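Local structure of gamma-resorcylate decarboxylase (Polaromonas, 4QRO) at residues E14-D19 with A61-A66; L101-P106 with G129-N134. The protein probably catalyses the manganese-dependent, non-oxidative decarboxylation of gamma-resorcylate (2,6-dihydroxybenzoate) to resorcinol, as a member of the amidohydrolase superfamily. All coordinates share one frame; numbering follows the deposited sequence.

Overall arrangement
Contacts 1 and 2 follow one another along the chain: contact 1 closes before contact 2 opens. Their centres lie about 13 Å apart, on the same side of the chain's centre. Both are built from segments that follow the parallel strands of the amidohydrolase barrel. Contact 1 joins the short helix 14-17, after strand 4-11, to the loop after strand 52-59. Contact 2 joins the loops after strands 95-97 and 125-128. Segment 61-66 links the two contacts, since V64 O lies 2.9 Å from Q104 NE2 and Q65 O lies 3.0 Å from Q132 N, both probable hydrogen bonds. The connections after four successive strands are thus tied together, and contact 1 comes near the manganese and inhibitor site through A61.

Contact 1: E14-D19 with A61-A66; sequences EETLMD and APAVQA
T16 and A63 lie nearest across the contact, their CA atoms 5.7 Å apart, and D19 and A61 are the next pair. Segment 14-19 is a weakly bonded helical turn leading into loop. Segment 61-66 begins as loop, with a cis peptide bond before P62, and ends in a 3-10 turn at 64-66. D19 carries most of the contact. Its CG lies beside the backbone N (chi1 -81°), which sends the carboxylate across to segment 61-66. There OD2 accepts a weak hydrogen bond from A63 N at 2.8 Å, bent to 127° at the hydrogen. The same oxygen, D19 OD2, accepts a second bond from a water at 2.6 Å. This water also donates to A63 O. OD2 therefore reaches A63 N directly, though weakly, and A63 O through the water. Nearer the backbone, D19 CB packs 3.4 Å from A61 O. P62 CD adds to this packing, 3.6 Å from D19 OD2. T16 contributes a looser apolar touch, CG2 to A63 CB at 4.2 Å. Its OG1 bonds instead to N60 and T13. While the A61 carbonyl meets D19, the A61 side chain points away from segment 14-19 and lies about 5 Å from the bound 2-nitroresorcinol at the nearest atoms. Two donors on D19 OD2 would favour the charged carboxylate.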
# COMPACT_ATOMS: atom_id res chain seq x y z
N GLU A 14 23.38 14.84 17.86
CA GLU A 14 22.63 15.23 19.07
C GLU A 14 21.47 16.15 18.69
O GLU A 14 20.37 16.07 19.23
CB GLU A 14 23.54 15.88 20.13
CG GLU A 14 24.35 14.87 20.96
CD GLU A 14 23.50 13.98 21.87
OE1 GLU A 14 22.30 14.28 22.09
OE2 GLU A 14 24.03 12.96 22.40
N GLU A 15 21.72 17.00 17.71
CA GLU A 15 20.72 17.92 17.17
C GLU A 15 19.48 17.20 16.63
O GLU A 15 18.38 17.71 16.80
CB GLU A 15 21.38 18.75 16.07
CG GLU A 15 20.51 19.88 15.56
CD GLU A 15 21.25 20.79 14.60
OE1 GLU A 15 20.69 21.85 14.27
OE2 GLU A 15 22.38 20.45 14.16
N THR A 16 19.64 16.04 15.98
CA THR A 16 18.49 15.36 15.33
C THR A 16 18.03 14.13 16.07
O THR A 16 17.03 13.51 15.69
CB THR A 16 18.83 14.91 13.89
OG1 THR A 16 19.85 13.89 13.93
CG2 THR A 16 19.29 16.08 13.05
N LEU A 17 18.75 13.76 17.12
CA LEU A 17 18.52 12.50 17.83
C LEU A 17 17.09 12.28 18.29
O LEU A 17 16.52 11.19 18.12
CB LEU A 17 19.46 12.43 19.03
CG LEU A 17 19.41 11.19 19.91
CD1 LEU A 17 19.82 9.95 19.13
CD2 LEU A 17 20.29 11.39 21.16
N MET A 18 16.50 13.31 18.88
CA MET A 18 15.19 13.16 19.50
C MET A 18 14.08 12.92 18.47
O MET A 18 12.99 12.46 18.83
CB MET A 18 14.88 14.36 20.44
CG MET A 18 15.87 14.46 21.61
SD MET A 18 16.27 12.86 22.39
CE MET A 18 14.66 12.57 23.16
N ASP A 19 14.36 13.15 17.19
CA ASP A 19 13.38 12.79 16.16
C ASP A 19 13.04 11.30 16.12
O ASP A 19 11.94 10.92 15.72
CB ASP A 19 13.88 13.23 14.80
CG ASP A 19 13.63 14.68 14.54
OD1 ASP A 19 13.29 15.41 15.49
OD2 ASP A 19 13.78 15.08 13.38
N ALA A 61 15.24 10.31 10.66
CA ALA A 61 14.01 10.89 10.09
C ALA A 61 13.14 11.49 11.20
O ALA A 61 13.21 11.02 12.33
CB ALA A 61 13.23 9.82 9.36
N PRO A 62 12.34 12.53 10.89
CA PRO A 62 12.30 13.30 9.63
C PRO A 62 13.46 14.28 9.51
O PRO A 62 13.75 14.78 8.41
CB PRO A 62 10.97 14.05 9.71
CG PRO A 62 10.54 14.01 11.14
CD PRO A 62 11.31 12.95 11.86
N ALA A 63 14.10 14.59 10.63
CA ALA A 63 15.27 15.50 10.66
C ALA A 63 15.03 16.79 9.87
O ALA A 63 14.15 17.59 10.23
CB ALA A 63 16.53 14.77 10.21
N VAL A 64 15.74 16.98 8.76
CA VAL A 64 15.70 18.27 8.05
C VAL A 64 14.32 18.56 7.47
O VAL A 64 13.92 19.72 7.38
CB VAL A 64 16.81 18.36 6.99
CG1 VAL A 64 16.72 19.65 6.19
CG2 VAL A 64 18.18 18.26 7.67
N GLN A 65 13.57 17.52 7.13
CA GLN A 65 12.25 17.69 6.53
C GLN A 65 11.18 18.26 7.47
O GLN A 65 10.07 18.64 7.01
CB GLN A 65 11.77 16.37 5.96
CG GLN A 65 12.39 16.06 4.60
CD GLN A 65 13.88 15.80 4.65
OE1 GLN A 65 14.30 14.78 5.15
NE2 GLN A 65 14.69 16.72 4.09
N ALA A 66 11.49 18.27 8.77
CA ALA A 66 10.58 18.78 9.78
C ALA A 66 11.04 20.17 10.29
O ALA A 66 10.44 20.72 11.19
CB ALA A 66 10.46 17.79 10.94
O HOH W 1 13.88 17.66 13.03

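Contact 2: L101-P106 with G129-N134; sequences LPMQDP and GFSQDN
This is a buried loop-to-loop contact between two connections that follow strands of the barrel. Segment 101-106 lies in the loop between strand 95-97 and helix 106-118, and segment 129-134 leaves strand 125-128. Neither has regular secondary structure, and the CA atoms of Q104 and D133 come nearest, at 5.6 Å. The Q104 side chain is the main bridge. Its chain bends at chi2 (82°), which brings the amide to Q132 O and past S131 CB. NE2 donates to Q132 O at 3.1 Å, with 154° at the hydrogen. The acceptor lies close to the amide plane, while the donor is tilted 22° from the carbonyl plane of Q132. NE2 also bonds to V64 O. At the other end of the amide, Q104 OE1 accepts from a water at 2.7 Å. That water accepts from M103 N and is hydrogen-bonded to S131 OG at 2.7 Å. S131 OG also packs 3.4 Å from M103 CB and bonds to Y142. D133 packs against the start of the Q104 side chain, its OD2 3.5 Å from Q104 CB. The same OD2 lies 3.3 Å from Q104 O, and both are acceptors, so this is packing alone. A salt bridge to R135 would offset the carboxylate's charge there. NE2 donates to two carbonyls and OE1 accepts from the water, which sets the orientation of the amide; the water joins M103 N, Q104 OE1 and S131 OG.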
# COMPACT_ATOMS: atom_id res chain seq x y z
N LEU A 101 19.23 17.21 2.80
CA LEU A 101 18.92 18.39 2.00
C LEU A 101 17.75 19.23 2.53
O LEU A 101 16.72 18.69 2.97
CB LEU A 101 18.61 18.02 0.55
CG LEU A 101 19.67 17.28 -0.24
CD1 LEU A 101 19.05 16.85 -1.56
CD2 LEU A 101 20.92 18.16 -0.45
N PRO A 102 17.90 20.57 2.47
CA PRO A 102 16.84 21.44 2.91
C PRO A 102 15.86 21.65 1.77
O PRO A 102 15.91 22.67 1.10
CB PRO A 102 17.59 22.74 3.27
CG PRO A 102 18.73 22.77 2.30
CD PRO A 102 19.13 21.33 2.15
N MET A 103 14.98 20.67 1.56
CA MET A 103 14.08 20.67 0.42
C MET A 103 12.99 21.74 0.53
O MET A 103 12.26 22.00 -0.43
CB MET A 103 13.48 19.29 0.24
CG MET A 103 14.51 18.22 -0.07
SD MET A 103 15.27 18.32 -1.70
CE MET A 103 13.85 18.13 -2.78
N GLN A 104 12.91 22.37 1.69
CA GLN A 104 12.11 23.58 1.88
C GLN A 104 12.35 24.61 0.77
O GLN A 104 11.43 25.28 0.31
CB GLN A 104 12.43 24.21 3.25
CG GLN A 104 11.85 23.42 4.43
CD GLN A 104 12.67 22.21 4.89
OE1 GLN A 104 13.76 21.95 4.38
NE2 GLN A 104 12.14 21.48 5.86
N ASP A 105 13.59 24.73 0.35
CA ASP A 105 13.98 25.71 -0.63
C ASP A 105 14.68 24.99 -1.79
O ASP A 105 15.75 24.43 -1.58
CB ASP A 105 14.87 26.72 0.07
CG ASP A 105 15.22 27.93 -0.78
OD1 ASP A 105 15.60 27.76 -1.95
OD2 ASP A 105 15.16 29.07 -0.26
N PRO A 106 14.07 24.97 -2.99
CA PRO A 106 14.68 24.24 -4.10
C PRO A 106 16.12 24.68 -4.43
O PRO A 106 16.96 23.84 -4.73
CB PRO A 106 13.75 24.56 -5.27
CG PRO A 106 12.42 24.69 -4.63
CD PRO A 106 12.70 25.41 -3.34
N GLY A 129 10.62 12.04 2.77
CA GLY A 129 9.31 12.42 2.29
C GLY A 129 9.14 13.93 2.19
O GLY A 129 10.11 14.67 2.00
N PHE A 130 7.89 14.38 2.34
CA PHE A 130 7.57 15.79 2.19
C PHE A 130 8.26 16.69 3.19
O PHE A 130 8.66 16.26 4.29
CB PHE A 130 6.05 16.01 2.30
CG PHE A 130 5.49 15.66 3.66
CD1 PHE A 130 5.50 16.58 4.70
CD2 PHE A 130 4.91 14.41 3.88
CE1 PHE A 130 4.99 16.25 5.94
CE2 PHE A 130 4.40 14.08 5.12
CZ PHE A 130 4.44 14.99 6.16
N SER A 131 8.35 17.97 2.84
CA SER A 131 8.90 18.98 3.74
C SER A 131 7.83 19.89 4.33
O SER A 131 6.79 20.18 3.70
CB SER A 131 9.93 19.83 3.00
OG SER A 131 11.03 19.05 2.64
N GLN A 132 8.11 20.33 5.54
CA GLN A 132 7.35 21.37 6.21
C GLN A 132 8.12 22.67 6.01
O GLN A 132 9.32 22.70 6.23
CB GLN A 132 7.22 21.05 7.70
CG GLN A 132 6.34 19.84 8.01
CD GLN A 132 6.41 19.43 9.47
OE1 GLN A 132 7.28 18.68 9.86
NE2 GLN A 132 5.49 19.93 10.29
N ASP A 133 7.43 23.71 5.56
CA ASP A 133 8.02 25.05 5.42
C ASP A 133 6.97 26.00 5.93
O ASP A 133 5.80 25.95 5.49
CB ASP A 133 8.37 25.35 3.95
CG ASP A 133 9.11 26.70 3.76
OD1 ASP A 133 8.81 27.75 4.40
OD2 ASP A 133 10.01 26.72 2.91
N ASN A 134 7.36 26.84 6.89
CA ASN A 134 6.46 27.86 7.45
C ASN A 134 5.80 28.75 6.41
O ASN A 134 4.70 29.23 6.62
CB ASN A 134 7.22 28.75 8.49
CG ASN A 134 7.41 28.06 9.82
OD1 ASN A 134 6.56 27.28 10.26
ND2 ASN A 134 8.53 28.32 10.48
O HOH W 2 13.52 19.35 3.70